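Local coordinates for protein oligoribonuclease (Colwellia psychrerythraea, PDB 6A4D) that probably degrades very short RNA oligonucleotides as a dimeric exoribonuclease, and is captured here with a thymidine nitrophenyl phosphodiester substrate analogue bound, at residues A[98-103]-A[127-132]. The protein carries 1 engineered substitution. Sequence-based numbering, arbitrary orientation.
Sequences EWVPQG and EDHFHY. With 9RC (5'-O-[(S)-hydroxy(4-nitrophenoxy)phosphoryl]thymidine), chain F.
Two hydrogen bonds grip the carbonyl oxygen of His-129: Gly-103 N donates to His-129 O over 3.1 Å, from well above the carbonyl plane, and a water donates to it from another direction. That water also donates to Pro-101 O, so it ties the two backbones together a second time. With CG anti to the backbone N (chi1 -164°), the imidazole of His-129 lies across residues 100-102, and its NE2 donates to Val-100 O at 2.7 Å. The acceptor sits at the ring edge, in plane, although the bond is bent, with an N-H...O angle of 140°. Gln-102 CA sits over one face of this ring, displaced toward the rim, in a CH-pi contact, while Ile-12 of the central sheet and Leu-93 and Val-96 of helix 85-99 also pack on the buried imidazole. In the RNase H-like exonuclease fold, the contact thus joins the loop leaving helix 85-99 to the type I turn 127-130, which leads into strand 134-136, outermost in the sheet of this chain. Gln-102, bent at chi2 (-69°), turns its amide back so that NE2 donates to Asp-128 O at 3.0 Å, nearly along the C=O axis. Beyond Gly-103, His-131 ND1 accepts a hydrogen bond from Arg-133 N, and the thymine of 9RC lies over one face of the Tyr-132 ring, with His-131 CE1 over the opposite face toward the rim.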
ATOM      1  N   GLU A  98       5.435  -7.427 -22.115  1.00 43.05           N
ATOM      2  CA  GLU A  98       6.598  -8.089 -22.626  1.00 49.70           C
ATOM      3  C   GLU A  98       7.352  -8.855 -21.554  1.00 50.51           C
ATOM      4  O   GLU A  98       7.878  -9.895 -21.844  1.00 53.47           O
ATOM      5  CB  GLU A  98       7.543  -7.069 -23.272  1.00 50.41           C
ATOM      6  CG  GLU A  98       8.842  -7.658 -23.836  1.00 63.55           C
ATOM      7  CD  GLU A  98       9.433  -6.820 -24.988  1.00 73.27           C
ATOM      8  OE1 GLU A  98      10.565  -6.290 -24.858  1.00 77.99           O
ATOM      9  OE2 GLU A  98       8.764  -6.675 -26.038  1.00 82.37           O
ATOM     10  N   TRP A  99       7.438  -8.327 -20.329  1.00 49.85           N
ATOM     11  CA  TRP A  99       8.311  -8.905 -19.307  1.00 40.13           C
ATOM     12  C   TRP A  99       7.645  -9.770 -18.283  1.00 40.77           C
ATOM     13  O   TRP A  99       8.351 -10.633 -17.684  1.00 42.21           O
ATOM     14  CB  TRP A  99       9.136  -7.828 -18.651  1.00 41.37           C
ATOM     15  CG  TRP A  99      10.093  -7.299 -19.569  1.00 44.36           C
ATOM     16  CD1 TRP A  99       9.928  -6.240 -20.430  1.00 46.04           C
ATOM     17  CD2 TRP A  99      11.381  -7.829 -19.825  1.00 47.41           C
ATOM     18  NE1 TRP A  99      11.065  -6.051 -21.171  1.00 45.89           N
ATOM     19  CE2 TRP A  99      11.972  -7.023 -20.832  1.00 53.93           C
ATOM     20  CE3 TRP A  99      12.099  -8.911 -19.310  1.00 56.82           C
ATOM     21  CZ2 TRP A  99      13.251  -7.262 -21.326  1.00 54.30           C
ATOM     22  CZ3 TRP A  99      13.396  -9.152 -19.804  1.00 61.71           C
ATOM     23  CH2 TRP A  99      13.949  -8.330 -20.805  1.00 60.73           C
ATOM     24  N   VAL A 100       6.335  -9.577 -18.029  1.00 38.74           N
ATOM     25  CA  VAL A 100       5.677 -10.409 -17.018  1.00 38.50           C
ATOM     26  C   VAL A 100       4.215 -10.671 -17.284  1.00 36.94           C
ATOM     27  O   VAL A 100       3.498  -9.806 -17.785  1.00 41.67           O
ATOM     28  CB  VAL A 100       5.984  -9.849 -15.579  1.00 49.14           C
ATOM     29  CG1 VAL A 100       5.637  -8.391 -15.460  1.00 50.01           C
ATOM     30  CG2 VAL A 100       5.336 -10.676 -14.472  1.00 51.46           C
ATOM     31  N   PRO A 101       3.764 -11.894 -17.004  1.00 39.94           N
ATOM     32  CA  PRO A 101       2.340 -12.197 -17.224  1.00 37.82           C
ATOM     33  C   PRO A 101       1.400 -11.356 -16.357  1.00 44.40           C
ATOM     34  O   PRO A 101       1.793 -10.959 -15.267  1.00 44.98           O
ATOM     35  CB  PRO A 101       2.189 -13.673 -16.802  1.00 35.61           C
ATOM     36  CG  PRO A 101       3.551 -14.231 -16.761  1.00 41.08           C
ATOM     37  CD  PRO A 101       4.564 -13.108 -16.710  1.00 41.84           C
ATOM     38  N   GLN A 102       0.174 -11.151 -16.855  1.00 39.08           N
ATOM     39  CA  GLN A 102      -0.840 -10.374 -16.253  1.00 39.52           C
ATOM     40  C   GLN A 102      -1.182 -10.964 -14.879  1.00 50.12           C
ATOM     41  O   GLN A 102      -1.146 -12.173 -14.681  1.00 48.95           O
ATOM     42  CB  GLN A 102      -2.048 -10.358 -17.227  1.00 47.25           C
ATOM     43  CG  GLN A 102      -3.265  -9.484 -16.900  1.00 45.43           C
ATOM     44  CD  GLN A 102      -3.987 -10.029 -15.704  1.00 48.64           C
ATOM     45  OE1 GLN A 102      -4.270 -11.227 -15.638  1.00 54.21           O
ATOM     46  NE2 GLN A 102      -4.262  -9.180 -14.729  1.00 45.77           N
ATOM     47  N   GLY A 103      -1.486 -10.110 -13.908  1.00 46.96           N
ATOM     48  CA  GLY A 103      -1.948 -10.571 -12.612  1.00 39.75           C
ATOM     49  C   GLY A 103      -0.918 -11.177 -11.683  1.00 37.78           C
ATOM     50  O   GLY A 103      -1.300 -11.676 -10.648  1.00 39.18           O
ATOM     51  N   GLU A 127      -2.878  -0.271 -14.583  1.00 35.88           N
ATOM     52  CA  GLU A 127      -3.072  -0.898 -13.261  1.00 35.87           C
ATOM     53  C   GLU A 127      -3.523  -2.357 -13.380  1.00 36.47           C
ATOM     54  O   GLU A 127      -3.208  -3.207 -12.493  1.00 31.53           O
ATOM     55  CB  GLU A 127      -4.069  -0.149 -12.353  1.00 34.30           C
ATOM     56  CG  GLU A 127      -3.794  -0.432 -10.873  1.00 35.62           C
ATOM     57  CD  GLU A 127      -4.964  -0.197  -9.951  1.00 39.85           C
ATOM     58  OE1 GLU A 127      -4.801  -0.501  -8.733  1.00 36.51           O
ATOM     59  OE2 GLU A 127      -6.028   0.299 -10.428  1.00 44.09           O
ATOM     60  N   ASP A 128      -4.269  -2.664 -14.449  1.00 38.35           N
ATOM     61  CA  ASP A 128      -4.843  -4.013 -14.586  1.00 36.41           C
ATOM     62  C   ASP A 128      -3.786  -5.064 -14.873  1.00 33.39           C
ATOM     63  O   ASP A 128      -4.043  -6.238 -14.696  1.00 33.24           O
ATOM     64  CB  ASP A 128      -5.936  -4.072 -15.638  1.00 42.54           C
ATOM     65  CG  ASP A 128      -7.173  -3.224 -15.264  1.00 48.94           C
ATOM     66  OD1 ASP A 128      -7.494  -3.089 -14.048  1.00 52.36           O
ATOM     67  OD2 ASP A 128      -7.842  -2.729 -16.198  1.00 45.09           O
ATOM     68  N   HIS A 129      -2.606  -4.666 -15.308  1.00 31.05           N
ATOM     69  CA  HIS A 129      -1.560  -5.634 -15.528  1.00 33.53           C
ATOM     70  C   HIS A 129      -0.966  -6.238 -14.210  1.00 34.73           C
ATOM     71  O   HIS A 129      -0.352  -7.283 -14.236  1.00 34.03           O
ATOM     72  CB  HIS A 129      -0.473  -5.078 -16.400  1.00 32.94           C
ATOM     73  CG  HIS A 129       0.413  -6.147 -16.950  1.00 43.19           C
ATOM     74  ND1 HIS A 129       0.010  -6.985 -17.965  1.00 44.60           N
ATOM     75  CD2 HIS A 129       1.643  -6.582 -16.556  1.00 45.15           C
ATOM     76  CE1 HIS A 129       0.974  -7.863 -18.202  1.00 55.44           C
ATOM     77  NE2 HIS A 129       1.975  -7.640 -17.362  1.00 47.15           N
ATOM     78  N   PHE A 130      -1.164  -5.547 -13.091  1.00 34.74           N
ATOM     79  CA  PHE A 130      -0.565  -5.893 -11.852  1.00 31.82           C
ATOM     80  C   PHE A 130      -1.483  -6.800 -11.090  1.00 28.82           C
ATOM     81  O   PHE A 130      -2.711  -6.690 -11.170  1.00 30.09           O
ATOM     82  CB  PHE A 130      -0.274  -4.624 -11.002  1.00 29.79           C
ATOM     83  CG  PHE A 130       0.718  -3.700 -11.617  1.00 27.91           C
ATOM     84  CD1 PHE A 130       0.340  -2.831 -12.640  1.00 29.48           C
ATOM     85  CD2 PHE A 130       2.020  -3.677 -11.180  1.00 30.49           C
ATOM     86  CE1 PHE A 130       1.249  -1.980 -13.235  1.00 29.42           C
ATOM     87  CE2 PHE A 130       2.939  -2.811 -11.734  1.00 30.34           C
ATOM     88  CZ  PHE A 130       2.561  -1.945 -12.761  1.00 31.46           C
ATOM     89  N   HIS A 131      -0.884  -7.673 -10.313  1.00 26.47           N
ATOM     90  CA  HIS A 131      -1.570  -8.257  -9.164  1.00 28.29           C
ATOM     91  C   HIS A 131      -2.109  -7.174  -8.242  1.00 32.01           C
ATOM     92  O   HIS A 131      -1.546  -6.060  -8.172  1.00 33.27           O
ATOM     93  CB  HIS A 131      -0.545  -9.055  -8.356  1.00 31.37           C
ATOM     94  CG  HIS A 131      -1.134 -10.054  -7.424  1.00 33.53           C
ATOM     95  ND1 HIS A 131      -1.777  -9.709  -6.265  1.00 36.12           N
ATOM     96  CD2 HIS A 131      -1.089 -11.404  -7.438  1.00 40.13           C
ATOM     97  CE1 HIS A 131      -2.171 -10.804  -5.636  1.00 39.51           C
ATOM     98  NE2 HIS A 131      -1.744 -11.845  -6.317  1.00 37.80           N
ATOM     99  N   TYR A 132      -3.135  -7.494  -7.467  1.00 29.59           N
ATOM    100  CA  TYR A 132      -3.727  -6.505  -6.589  1.00 33.41           C
ATOM    101  C   TYR A 132      -2.829  -6.082  -5.381  1.00 31.38           C
ATOM    102  O   TYR A 132      -3.051  -5.012  -4.832  1.00 28.42           O
ATOM    103  CB  TYR A 132      -5.158  -6.892  -6.100  1.00 33.98           C
ATOM    104  CG  TYR A 132      -5.193  -8.029  -5.137  1.00 35.41           C
ATOM    105  CD1 TYR A 132      -5.047  -7.832  -3.765  1.00 38.10           C
ATOM    106  CD2 TYR A 132      -5.349  -9.317  -5.594  1.00 40.18           C
ATOM    107  CE1 TYR A 132      -5.058  -8.900  -2.891  1.00 37.79           C
ATOM    108  CE2 TYR A 132      -5.372 -10.384  -4.739  1.00 36.84           C
ATOM    109  CZ  TYR A 132      -5.217 -10.169  -3.395  1.00 41.55           C
ATOM    110  OH  TYR A 132      -5.222 -11.263  -2.573  1.00 40.65           O
TER
HETATM  111  OAJ 9RC F 202      -8.030  -5.093  -3.387  1.00 62.42           O
HETATM  112  CAE 9RC F 202      -8.314  -6.250  -3.734  1.00 61.47           C
HETATM  113  NAI 9RC F 202      -8.464  -6.562  -5.094  1.00 61.06           N
HETATM  114  CAL 9RC F 202      -8.750  -7.876  -5.480  1.00 66.26           C
HETATM  115  OAS 9RC F 202      -8.865  -8.086  -6.689  1.00 69.84           O
HETATM  116  CAT 9RC F 202      -8.886  -8.904  -4.513  1.00 67.25           C
HETATM  117  CAU 9RC F 202      -9.170 -10.234  -4.913  1.00 68.40           C
HETATM  118  CAF 9RC F 202      -8.750  -8.576  -3.158  1.00 58.84           C
HETATM  119  NAB 9RC F 202      -8.479  -7.212  -2.797  1.00 64.91           N
HETATM  120  CAA 9RC F 202      -8.261  -6.800  -1.380  1.00 65.46           C
HETATM  121  OAC 9RC F 202      -7.270  -7.755  -1.029  1.00 59.80           O
HETATM  122  CAD 9RC F 202      -9.451  -6.976  -0.450  1.00 66.67           C
HETATM  123  CAH 9RC F 202      -8.944  -7.971   0.589  1.00 63.58           C
HETATM  124  OAK 9RC F 202      -9.192  -7.594   1.976  1.00 60.98           O
HETATM  125  CAG 9RC F 202      -7.433  -7.954   0.345  1.00 62.37           C
HETATM  126  CAR 9RC F 202      -6.851  -9.320   0.639  1.00 53.48           C
HETATM  127  OAQ 9RC F 202      -5.525  -9.069   1.024  1.00 55.98           O
HETATM  128  PAP 9RC F 202      -4.404 -10.188   0.768  1.00 51.32           P
HETATM  129  OAO 9RC F 202      -2.933  -9.563   0.539  1.00 51.42           O
HETATM  130  OAN 9RC F 202      -4.676 -10.962  -0.458  1.00 52.08           O
HETATM  131  OAM 9RC F 202      -4.564 -11.283   1.694  1.00 57.69           O
HETATM  132  CAV 9RC F 202      -4.720 -11.497   2.985  1.00 73.67           C
HETATM  133  CAW 9RC F 202      -5.705 -10.931   3.805  1.00 72.44           C
HETATM  134  CAY 9RC F 202      -5.693 -11.340   5.150  1.00 82.12           C
HETATM  135  CBA 9RC F 202      -4.754 -12.318   5.589  1.00 80.91           C
HETATM  136  NBB 9RC F 202      -4.679 -12.714   6.849  1.00 83.25           N
HETATM  137  OBD 9RC F 202      -5.907 -12.170   7.923  1.00 74.74           O
HETATM  138  OBC 9RC F 202      -3.124 -13.640   7.256  1.00 55.41           O
HETATM  139  CAZ 9RC F 202      -3.808 -12.886   4.719  1.00 72.56           C
HETATM  140  CAX 9RC F 202      -3.819 -12.480   3.418  1.00 70.73           C
HETATM  141  O   HOH W   1       1.947  -8.625 -13.631  1.00 32.60           O